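Local coordinates for protein vinylacetyl-CoA Delta-isomerase (PDB 6VJR) that probably interconverts vinylacetyl-CoA and crotonyl-CoA and dehydrates 4-hydroxybutyryl-CoA, and binds FAD, a [4Fe-4S] cluster and an iron ion, at residues A307-A311 with A380-A384; L387-S393 with R421-R426; I2-Y8 with V42-D47. One frame throughout, in Å; residues are numbered along the deposited sequence. Where two conformers were deposited one is given.

Contact 1. Residues A307-A311 with A380-A384; sequences AATIA and AQDIA. With FAD (flavin-adenine dinucleotide), chain V.
The helical segments 307-311 and 380-384 run almost parallel, 13° apart with axes 8.9 Å distant at their closest, and with A307 CA and A380 CA 5.3 Å apart. Alanines at these two positions and at A311 and A384 let the two backbones approach, while a pair of isoleucines fills the space between. I383 does so with two branches. I383 CG2, anti to the backbone N, rests 3.4 Å from A307 O and 3.9 Å from A311 CB, one methyl spanning a turn of the facing helix; that carbonyl is already engaged by A311 N. The longer arm of I383 ends in CD1, which reaches A307 CB at 4.1 Å. I310 slides past I383 in the opposite direction and lays CG2 3.7 Å from A384 CA, a fit that the small A384 side chain permits. Helix 320-345 adds I322 and I326 to the same packing, and helix 418-432 packs on I310, in keeping with the helical C-terminal part of an acyl-CoA dehydrogenase-like fold.

The neighbouring residue D382 serves the cofactor. With CG anti to the backbone N (chi1 179°), its OD1 accepts a 2.8 Å hydrogen bond from O3B, the 3'-hydroxyl of the adenosine ribose of FAD, while OD2 forms a salt bridge with K325. No hydrogen bond crosses between the two segments, which implies a seam held by apolar packing; the polar work of D382 is split between FAD through OD1 and K325 through OD2, and K325 would be expected to favour a charged carboxylate there.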
loop_
_atom_site.group_PDB
_atom_site.type_symbol
_atom_site.label_atom_id
_atom_site.label_comp_id
_atom_site.label_asym_id
_atom_site.label_seq_id
_atom_site.Cartn_x
_atom_site.Cartn_y
_atom_site.Cartn_z
ATOM N N ALA A 307 13.878 -2.029 17.213
ATOM C CA ALA A 307 14.343 -1.221 16.094
ATOM C C ALA A 307 14.957 0.096 16.629
ATOM O O ALA A 307 16.002 0.561 16.179
ATOM C CB ALA A 307 13.166 -0.972 15.186
ATOM N N ALA A 308 14.312 0.736 17.619
ATOM C CA ALA A 308 14.812 1.991 18.183
ATOM C C ALA A 308 16.150 1.760 18.875
ATOM O O ALA A 308 17.041 2.617 18.830
ATOM C CB ALA A 308 13.807 2.618 19.120
ATOM N N THR A 309 16.267 0.596 19.539
ATOM C CA THR A 309 17.520 0.266 20.208
ATOM C C THR A 309 18.662 0.105 19.208
ATOM O O THR A 309 19.742 0.638 19.452
ATOM C CB THR A 309 17.357 -0.943 21.103
ATOM O OG1 THR A 309 16.373 -0.701 22.110
ATOM C CG2 THR A 309 18.667 -1.358 21.728
ATOM N N ILE A 310 18.460 -0.690 18.149
ATOM C CA ILE A 310 19.553 -0.871 17.188
ATOM C C ILE A 310 19.937 0.460 16.521
ATOM O O ILE A 310 21.111 0.724 16.270
ATOM C CB ILE A 310 19.286 -2.027 16.204
ATOM C CG1 ILE A 310 20.506 -2.358 15.369
ATOM C CG2 ILE A 310 18.110 -1.735 15.272
ATOM C CD1 ILE A 310 21.748 -2.758 16.136
ATOM N N ALA A 311 18.976 1.334 16.223
ATOM C CA ALA A 311 19.270 2.649 15.663
ATOM C C ALA A 311 20.191 3.441 16.594
ATOM O O ALA A 311 21.172 4.056 16.159
ATOM C CB ALA A 311 18.017 3.438 15.346
ATOM N N ALA A 380 11.515 -2.834 10.587
ATOM C CA ALA A 380 12.526 -3.228 11.574
ATOM C C ALA A 380 13.820 -3.723 10.924
ATOM O O ALA A 380 14.926 -3.387 11.363
ATOM C CB ALA A 380 11.953 -4.229 12.575
ATOM N N GLN A 381 13.685 -4.513 9.866
ATOM C CA GLN A 381 14.866 -5.031 9.194
ATOM C C GLN A 381 15.610 -3.907 8.485
ATOM O O GLN A 381 16.832 -3.907 8.465
ATOM C CB GLN A 381 14.501 -6.129 8.206
ATOM C CG GLN A 381 13.961 -7.370 8.887
ATOM C CD GLN A 381 13.966 -8.569 7.968
ATOM O OE1 GLN A 381 14.293 -8.472 6.771
ATOM N NE2 GLN A 381 13.665 -9.725 8.541
ATOM N N ASP A 382 14.884 -2.959 7.895
ATOM C CA ASP A 382 15.533 -1.775 7.290
ATOM C C ASP A 382 16.394 -1.053 8.336
ATOM O O ASP A 382 17.597 -0.769 8.168
ATOM C CB ASP A 382 14.471 -0.845 6.738
ATOM C CG ASP A 382 14.938 0.455 6.085
ATOM O OD1 ASP A 382 16.187 0.743 6.065
ATOM O OD2 ASP A 382 14.056 1.199 5.588
ATOM N N ILE A 383 15.777 -0.758 9.493
ATOM C CA ILE A 383 16.476 -0.002 10.529
ATOM C C ILE A 383 17.682 -0.779 11.061
ATOM O O ILE A 383 18.691 -0.189 11.424
ATOM C CB ILE A 383 15.485 0.389 11.639
ATOM C CG1 ILE A 383 14.409 1.340 11.089
ATOM C CG2 ILE A 383 16.231 0.982 12.821
ATOM C CD1 ILE A 383 13.223 1.557 11.959
ATOM N N ALA A 384 17.581 -2.107 11.158
ATOM C CA ALA A 384 18.641 -2.912 11.776
ATOM C C ALA A 384 19.927 -2.950 10.944
ATOM O O ALA A 384 21.036 -2.952 11.501
ATOM C CB ALA A 384 18.133 -4.298 12.005
HETATM P PA FAD V . 23.398 0.250 8.157
HETATM O O1A FAD V . 24.186 1.192 7.331
HETATM O O2A FAD V . 23.729 0.102 9.601
HETATM O O5B FAD V . 21.881 0.639 7.920
HETATM C C5B FAD V . 20.910 0.469 8.983
HETATM C C4B FAD V . 19.887 1.577 8.905
HETATM O O4B FAD V . 20.541 2.809 9.282
HETATM C C3B FAD V . 19.280 1.835 7.500
HETATM O O3B FAD V . 17.922 2.265 7.617
HETATM C C2B FAD V . 20.168 2.977 6.937
HETATM O O2B FAD V . 19.576 3.801 5.950
HETATM C C1B FAD V . 20.450 3.759 8.214
HETATM N N9A FAD V . 21.656 4.570 8.180
HETATM C C8A FAD V . 22.957 4.142 8.198
HETATM N N7A FAD V . 23.832 5.122 8.167
HETATM C C5A FAD V . 23.070 6.269 8.122
HETATM C C6A FAD V . 23.424 7.632 8.102
HETATM N N6A FAD V . 24.682 8.055 8.137
HETATM N N1A FAD V . 22.422 8.545 8.033
HETATM C C2A FAD V . 21.166 8.075 8.022
HETATM N N3A FAD V . 20.716 6.822 8.035
HETATM C C4A FAD V . 21.721 5.947 8.131
HETATM N N1 FAD V . 28.245 -5.769 0.663
HETATM C C2 FAD V . 29.364 -6.052 -0.072
HETATM O O2 FAD V . 30.307 -5.271 -0.187
HETATM N N3 FAD V . 29.467 -7.270 -0.710
HETATM C C4 FAD V . 28.539 -8.274 -0.757
HETATM O O4 FAD V . 28.780 -9.356 -1.303
HETATM C C4X FAD V . 27.413 -8.015 0.081
HETATM N N5 FAD V . 26.468 -8.966 0.169
HETATM C C5X FAD V . 25.478 -8.802 1.115
HETATM C C6 FAD V . 24.586 -9.841 1.400
HETATM C C7 FAD V . 23.619 -9.725 2.401
HETATM C C7M FAD V . 22.738 -10.895 2.759
HETATM C C8 FAD V . 23.364 -8.472 2.963
HETATM C C8M FAD V . 22.323 -8.288 4.029
HETATM C C9 FAD V . 24.237 -7.435 2.699
HETATM C C9A FAD V . 25.293 -7.574 1.770
HETATM N N10 FAD V . 26.205 -6.545 1.515
HETATM C C10 FAD V . 27.343 -6.747 0.754
HETATM C "C1'" FAD V . 26.169 -5.369 2.398
HETATM C "C2'" FAD V . 25.126 -4.307 2.113
HETATM O "O2'" FAD V . 25.629 -3.486 1.065
HETATM C "C3'" FAD V . 24.887 -3.500 3.376
HETATM O "O3'" FAD V . 24.134 -4.348 4.228
HETATM C "C4'" FAD V . 24.205 -2.148 3.130
HETATM O "O4'" FAD V . 25.049 -1.201 2.486
HETATM C "C5'" FAD V . 23.657 -1.549 4.405
HETATM O "O5'" FAD V . 24.784 -1.326 5.301
HETATM P P FAD V . 24.700 -1.902 6.788
HETATM O O1P FAD V . 24.405 -3.325 6.761
HETATM O O2P FAD V . 25.928 -1.439 7.471
HETATM O O3P FAD V . 23.459 -1.213 7.471
#

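Contact 2. Residues L387-S393 with R421-R426; sequences LVVTLPS and RMRILR
Segment 387-393 begins as a weakly bonded helical turn at 387-390 and then straightens, lying beside segment 421-426 of helix 418-432 with V388 CA 5.2 Å from L425 CA and L391 CA 7.6 Å from M422 CA. Branched aliphatic side chains fill the space between. L387 crosses L425 at about a right angle, its CD2 3.8 Å from L425 CD1, and the same methyl meets R421 NH1 obliquely; the guanidinium of R421 is hydrogen-bonded to L410 O and N314 OD1. V388 sets CB against L425 CD2, and L391 brings CD1 to 4.0 Å from M422 CG.

The contact joins helix 418-432 of the helical C-terminal region to the linker that leads into helix 394-397, whose N-cap is S393, its OG hydrogen-bonded to D396; P392 packs on I227 of a second subunit. Across this linker lies R426. A bend at chi2 (-66°) turns its guanidinium so that L391 CD2 lies over one face, toward the rim. R426 NH2 donates to L391 O at 2.9 Å, arriving well above the carbonyl plane, and the length of an arginine lets NE and NH1 also form salt bridges with D244 and E429. A methionine in place of R426 would probably leave D244 and E429 without their cationic mate and L391 O without its direct donor. R426 NH1 donates as well to a water that in turn donates to L391 O.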
loop_
_atom_site.group_PDB
_atom_site.type_symbol
_atom_site.label_atom_id
_atom_site.label_comp_id
_atom_site.label_asym_id
_atom_site.label_seq_id
_atom_site.Cartn_x
_atom_site.Cartn_y
_atom_site.Cartn_z
ATOM N N LEU A 387 23.465 -6.877 9.296
ATOM C CA LEU A 387 23.946 -7.787 10.335
ATOM C C LEU A 387 22.796 -8.572 10.964
ATOM O O LEU A 387 23.022 -9.614 11.539
ATOM C CB LEU A 387 24.707 -6.943 11.356
ATOM C CG LEU A 387 25.863 -7.558 12.116
ATOM C CD1 LEU A 387 26.869 -8.257 11.238
ATOM C CD2 LEU A 387 26.454 -6.467 12.974
ATOM N N VAL A 388 21.552 -8.120 10.797
ATOM C CA VAL A 388 20.396 -8.853 11.285
ATOM C C VAL A 388 20.351 -10.267 10.698
ATOM O O VAL A 388 19.841 -11.173 11.354
ATOM C CB VAL A 388 19.106 -8.014 11.132
ATOM C CG1 VAL A 388 18.607 -7.968 9.701
ATOM C CG2 VAL A 388 18.000 -8.474 12.072
ATOM N N VAL A 389 20.909 -10.477 9.478
ATOM C CA VAL A 389 20.963 -11.786 8.878
ATOM C C VAL A 389 22.377 -12.319 8.658
ATOM O O VAL A 389 22.479 -13.455 8.243
ATOM C CB VAL A 389 20.144 -11.859 7.579
ATOM C CG1 VAL A 389 18.649 -11.707 7.861
ATOM C CG2 VAL A 389 20.632 -10.886 6.498
ATOM N N THR A 390 23.426 -11.543 8.869
ATOM C CA THR A 390 24.750 -12.063 8.627
ATOM C C THR A 390 25.589 -12.203 9.896
ATOM O O THR A 390 26.764 -12.541 9.830
ATOM C CB THR A 390 25.514 -11.198 7.622
ATOM O OG1 THR A 390 25.915 -9.967 8.224
ATOM C CG2 THR A 390 24.777 -10.918 6.325
ATOM N N LEU A 391 25.001 -11.969 11.062
ATOM C CA LEU A 391 25.776 -12.001 12.289
ATOM C C LEU A 391 26.352 -13.399 12.576
ATOM O O LEU A 391 25.637 -14.416 12.509
ATOM C CB LEU A 391 24.780 -11.672 13.392
ATOM C CG LEU A 391 25.389 -11.393 14.760
ATOM C CD1 LEU A 391 26.269 -10.139 14.751
ATOM C CD2 LEU A 391 24.269 -11.247 15.748
ATOM N N PRO A 392 27.644 -13.513 12.928
ATOM C CA PRO A 392 28.204 -14.799 13.361
ATOM C C PRO A 392 27.578 -15.317 14.667
ATOM O O PRO A 392 26.943 -14.551 15.420
ATOM C CB PRO A 392 29.674 -14.515 13.519
ATOM C CG PRO A 392 29.922 -13.337 12.564
ATOM C CD PRO A 392 28.675 -12.486 12.730
ATOM N N SER A 393 27.734 -16.620 14.889
ATOM C CA SER A 393 27.178 -17.297 16.051
ATOM C C SER A 393 27.809 -16.822 17.360
ATOM O O SER A 393 28.929 -16.316 17.408
ATOM C CB SER A 393 27.383 -18.802 15.928
ATOM O OG SER A 393 28.721 -19.198 16.242
ATOM N N ARG A 421 24.628 -5.136 21.212
ATOM C CA ARG A 421 24.246 -4.965 19.825
ATOM C C ARG A 421 23.896 -6.304 19.180
ATOM O O ARG A 421 22.900 -6.407 18.476
ATOM C CB ARG A 421 25.346 -4.202 19.123
ATOM C CG ARG A 421 25.048 -3.808 17.693
ATOM C CD ARG A 421 26.049 -2.771 17.184
ATOM N NE ARG A 421 25.769 -2.381 15.797
ATOM C CZ ARG A 421 26.398 -2.788 14.689
ATOM N NH1 ARG A 421 27.458 -3.575 14.779
ATOM N NH2 ARG A 421 25.887 -2.464 13.506
ATOM N N MET A 422 24.696 -7.327 19.446
ATOM C CA MET A 422 24.380 -8.673 18.990
ATOM C C MET A 422 23.030 -9.152 19.517
ATOM O O MET A 422 22.233 -9.717 18.768
ATOM C CB MET A 422 25.477 -9.677 19.335
ATOM C CG MET A 422 26.765 -9.337 18.680
ATOM S SD MET A 422 28.125 -10.479 18.992
ATOM C CE MET A 422 27.165 -11.996 18.949
ATOM N N ARG A 423 22.784 -8.978 20.808
ATOM C CA ARG A 423 21.550 -9.471 21.386
ATOM C C ARG A 423 20.324 -8.818 20.735
ATOM O O ARG A 423 19.326 -9.481 20.473
ATOM C CB ARG A 423 21.536 -9.213 22.901
ATOM C CG ARG A 423 22.382 -10.194 23.684
ATOM C CD ARG A 423 22.520 -9.773 25.142
ATOM N NE ARG A 423 23.221 -10.737 25.975
ATOM C CZ ARG A 423 22.742 -11.907 26.346
ATOM N NH1 ARG A 423 21.467 -12.200 26.191
ATOM N NH2 ARG A 423 23.532 -12.740 26.996
ATOM N N ILE A 424 20.384 -7.498 20.507
ATOM C CA ILE A 424 19.208 -6.821 19.977
ATOM C C ILE A 424 18.989 -7.245 18.511
ATOM O O ILE A 424 17.859 -7.452 18.084
ATOM C CB ILE A 424 19.222 -5.297 20.177
ATOM C CG1 ILE A 424 17.783 -4.778 20.156
ATOM C CG2 ILE A 424 20.119 -4.586 19.171
ATOM C CD1 ILE A 424 17.023 -5.085 21.433
ATOM N N LEU A 425 20.059 -7.421 17.735
ATOM C CA LEU A 425 19.930 -7.932 16.378
ATOM C C LEU A 425 19.286 -9.320 16.342
ATOM O O LEU A 425 18.395 -9.576 15.519
ATOM C CB LEU A 425 21.280 -7.921 15.660
ATOM C CG LEU A 425 21.860 -6.540 15.326
ATOM C CD1 LEU A 425 23.327 -6.627 15.059
ATOM C CD2 LEU A 425 21.146 -5.978 14.116
ATOM N N ARG A 426 19.718 -10.196 17.250
ATOM C CA ARG A 426 19.115 -11.536 17.357
ATOM C C ARG A 426 17.626 -11.449 17.705
ATOM O O ARG A 426 16.836 -12.249 17.238
ATOM C CB ARG A 426 19.873 -12.431 18.342
ATOM C CG ARG A 426 21.228 -12.855 17.769
ATOM C CD ARG A 426 21.064 -13.753 16.563
ATOM N NE ARG A 426 22.338 -14.397 16.266
ATOM C CZ ARG A 426 22.820 -14.586 15.012
ATOM N NH1 ARG A 426 22.002 -14.481 13.992
ATOM N NH2 ARG A 426 24.078 -14.966 14.845
HETATM O O HOH W 1 22.664 -14.043 11.235
#

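Contact 3. Residues I2-Y8 with V42-D47; sequences IRSGDDY and VAETYD
The N-terminal start of helix 5-11 docks on the side of helix 36-51, where G5 and A43 bring their CA atoms within 4.0 Å. Glycine suits this closeness, since a CB would run into A43 O and D47 OD2. Its bare amide is taken up by D47, OD1 accepting from G5 N at 2.8 Å with an N-H...O angle of 154°, the donor standing above the carboxylate plane rather than in it. A carboxylate at a helix N-terminus probably gains from the helix dipole, and two waters extend its grip, one linking OD1 to D6 N and the other OD2 to D6 OD1.

That helix start is a capping box. S4 OG accepts from D7 N at 3.0 Å, and D7 turns back so that OD2 receives both R3 N and S4 N, fixing the approach of the chain to G5.

One turn on, Y8 swings away from its backbone N (CG anti, chi1 162°) and lies beside Y46. The ring planes are only 21° from parallel but slid apart, with centroids 5.1 Å distant, and Y8 CB stands over one face of the Y46 ring in a CH-pi contact, 3.9 Å from its centroid. Farther along the Y8 ring, V42 CG1 meets CZ at 3.4 Å. I2 adds a methyl, CG2 sitting 3.4 Å from Y46 CE2. Tyrosines suit both places because their long rings span the apolar interface while the hydroxyls reach backbone carbonyls beyond it: Y8 OH bonds N192 O, and Y46 OH bonds N140 O.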
loop_
_atom_site.group_PDB
_atom_site.type_symbol
_atom_site.label_atom_id
_atom_site.label_comp_id
_atom_site.label_asym_id
_atom_site.label_seq_id
_atom_site.Cartn_x
_atom_site.Cartn_y
_atom_site.Cartn_z
ATOM N N ILE A 2 -3.726 -24.133 41.439
ATOM C CA ILE A 2 -2.501 -23.536 40.956
ATOM C C ILE A 2 -2.543 -22.037 41.253
ATOM O O ILE A 2 -3.502 -21.390 40.859
ATOM C CB ILE A 2 -2.378 -23.846 39.467
ATOM C CG1 ILE A 2 -2.346 -25.345 39.239
ATOM C CG2 ILE A 2 -1.158 -23.119 38.901
ATOM C CD1 ILE A 2 -2.433 -25.766 37.790
ATOM N N ARG A 3 -1.527 -21.486 41.935
ATOM C CA ARG A 3 -1.464 -20.057 42.221
ATOM C C ARG A 3 -0.407 -19.384 41.330
ATOM O O ARG A 3 -0.684 -18.464 40.588
ATOM C CB ARG A 3 -1.251 -19.870 43.729
ATOM C CG ARG A 3 -1.053 -18.439 44.199
ATOM C CD ARG A 3 -0.738 -18.440 45.692
ATOM N NE ARG A 3 0.085 -17.296 46.099
ATOM C CZ ARG A 3 -0.383 -16.078 46.317
ATOM N NH1 ARG A 3 0.457 -15.088 46.559
ATOM N NH2 ARG A 3 -1.685 -15.834 46.256
ATOM N N SER A 4 0.840 -19.815 41.403
ATOM C CA SER A 4 1.929 -19.101 40.770
ATOM C C SER A 4 2.312 -19.778 39.455
ATOM O O SER A 4 1.938 -20.928 39.202
ATOM C CB SER A 4 3.065 -19.083 41.712
ATOM O OG SER A 4 3.594 -20.398 41.904
ATOM N N GLY A 5 3.142 -19.091 38.668
ATOM C CA GLY A 5 3.785 -19.699 37.519
ATOM C C GLY A 5 4.623 -20.929 37.891
ATOM O O GLY A 5 4.616 -21.937 37.195
ATOM N N ASP A 6 5.298 -20.894 39.041
ATOM C CA ASP A 6 6.049 -22.045 39.503
ATOM C C ASP A 6 5.128 -23.223 39.791
ATOM O O ASP A 6 5.482 -24.358 39.503
ATOM C CB ASP A 6 6.920 -21.688 40.679
ATOM C CG ASP A 6 8.089 -20.777 40.335
ATOM O OD1 ASP A 6 8.350 -20.536 39.125
ATOM O OD2 ASP A 6 8.721 -20.304 41.290
ATOM N N ASP A 7 3.981 -22.967 40.425
ATOM C CA ASP A 7 3.016 -24.025 40.684
ATOM C C ASP A 7 2.549 -24.647 39.357
ATOM O O ASP A 7 2.387 -25.863 39.228
ATOM C CB ASP A 7 1.798 -23.479 41.402
ATOM C CG ASP A 7 1.958 -23.030 42.848
ATOM O OD1 ASP A 7 2.944 -23.404 43.501
ATOM O OD2 ASP A 7 1.100 -22.251 43.285
ATOM N N TYR A 8 2.334 -23.793 38.353
ATOM C CA TYR A 8 1.894 -24.248 37.041
ATOM C C TYR A 8 2.942 -25.157 36.405
ATOM O O TYR A 8 2.634 -26.250 35.940
ATOM C CB TYR A 8 1.574 -23.055 36.160
ATOM C CG TYR A 8 1.535 -23.432 34.687
ATOM C CD1 TYR A 8 0.504 -24.229 34.158
ATOM C CD2 TYR A 8 2.551 -23.050 33.838
ATOM C CE1 TYR A 8 0.491 -24.615 32.829
ATOM C CE2 TYR A 8 2.509 -23.375 32.500
ATOM C CZ TYR A 8 1.501 -24.176 31.994
ATOM O OH TYR A 8 1.537 -24.469 30.667
ATOM N N VAL A 42 3.383 -19.386 29.276
ATOM C CA VAL A 42 2.156 -19.640 30.010
ATOM C C VAL A 42 2.326 -19.333 31.496
ATOM O O VAL A 42 1.401 -18.791 32.119
ATOM C CB VAL A 42 1.643 -21.066 29.784
ATOM C CG1 VAL A 42 0.363 -21.291 30.549
ATOM C CG2 VAL A 42 1.456 -21.348 28.298
ATOM N N ALA A 43 3.491 -19.651 32.080
ATOM C CA ALA A 43 3.682 -19.385 33.504
ATOM C C ALA A 43 3.494 -17.896 33.792
ATOM O O ALA A 43 3.061 -17.514 34.855
ATOM C CB ALA A 43 5.043 -19.843 33.944
ATOM N N GLU A 44 3.922 -17.031 32.868
ATOM C CA GLU A 44 3.791 -15.585 33.038
ATOM C C GLU A 44 2.325 -15.129 33.115
ATOM O O GLU A 44 2.028 -14.105 33.740
ATOM C CB GLU A 44 4.593 -14.820 31.978
ATOM C CG GLU A 44 4.236 -13.342 31.919
ATOM C CD GLU A 44 4.572 -12.457 33.116
ATOM O OE1 GLU A 44 5.203 -12.912 34.096
ATOM O OE2 GLU A 44 4.128 -11.265 33.067
ATOM N N THR A 45 1.386 -15.899 32.557
ATOM C CA THR A 45 -0.023 -15.559 32.680
ATOM C C THR A 45 -0.490 -15.734 34.129
ATOM O O THR A 45 -1.412 -15.047 34.533
ATOM C CB THR A 45 -0.907 -16.398 31.766
ATOM O OG1 THR A 45 -1.052 -17.771 32.119
ATOM C CG2 THR A 45 -0.487 -16.301 30.311
ATOM N N TYR A 46 0.111 -16.669 34.863
ATOM C CA TYR A 46 -0.181 -16.816 36.278
ATOM C C TYR A 46 0.515 -15.721 37.064
ATOM O O TYR A 46 -0.073 -15.180 37.982
ATOM C CB TYR A 46 0.205 -18.216 36.759
ATOM C CG TYR A 46 -0.626 -19.391 36.259
ATOM C CD1 TYR A 46 -0.343 -20.078 35.091
ATOM C CD2 TYR A 46 -1.713 -19.815 36.995
ATOM C CE1 TYR A 46 -1.113 -21.163 34.683
ATOM C CE2 TYR A 46 -2.458 -20.915 36.637
ATOM C CZ TYR A 46 -2.173 -21.593 35.463
ATOM O OH TYR A 46 -2.939 -22.676 35.150
ATOM N N ASP A 47 1.789 -15.475 36.770
ATOM C CA ASP A 47 2.556 -14.479 37.512
ATOM C C ASP A 47 1.944 -13.081 37.371
ATOM O O ASP A 47 1.923 -12.301 38.304
ATOM C CB ASP A 47 4.037 -14.585 37.168
ATOM C CG ASP A 47 4.719 -15.875 37.638
ATOM O OD1 ASP A 47 4.263 -16.485 38.673
ATOM O OD2 ASP A 47 5.749 -16.242 37.008
HETATM O O HOH W 2 -1.877 -16.387 39.493
HETATM O O HOH W 3 6.069 -18.201 40.014
HETATM O O HOH W 4 7.021 -18.753 36.885
#

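Contacts 1 and 2 are neighbours, their centres 12 Å apart, and I310 of contact 1 reaches into contact 2, its CD1 3.8 Å from both R421 CG and L425 CD2. Together they border one FAD: D382 and I383 of contact 1 and V389 of contact 2 belong to its pocket, and R421 comes within about 5 Å. Contact 3 stands apart, with centres about 33 and 32 Å from the other two and no touch. It lies nearer the [4Fe-4S] cluster, the V42 side chain about 9 Å from it and about 8 Å from that of T188 of its own chain. The corresponding T188 of a second subunit bonds the FAD of contact 1, which thus lies between subunits.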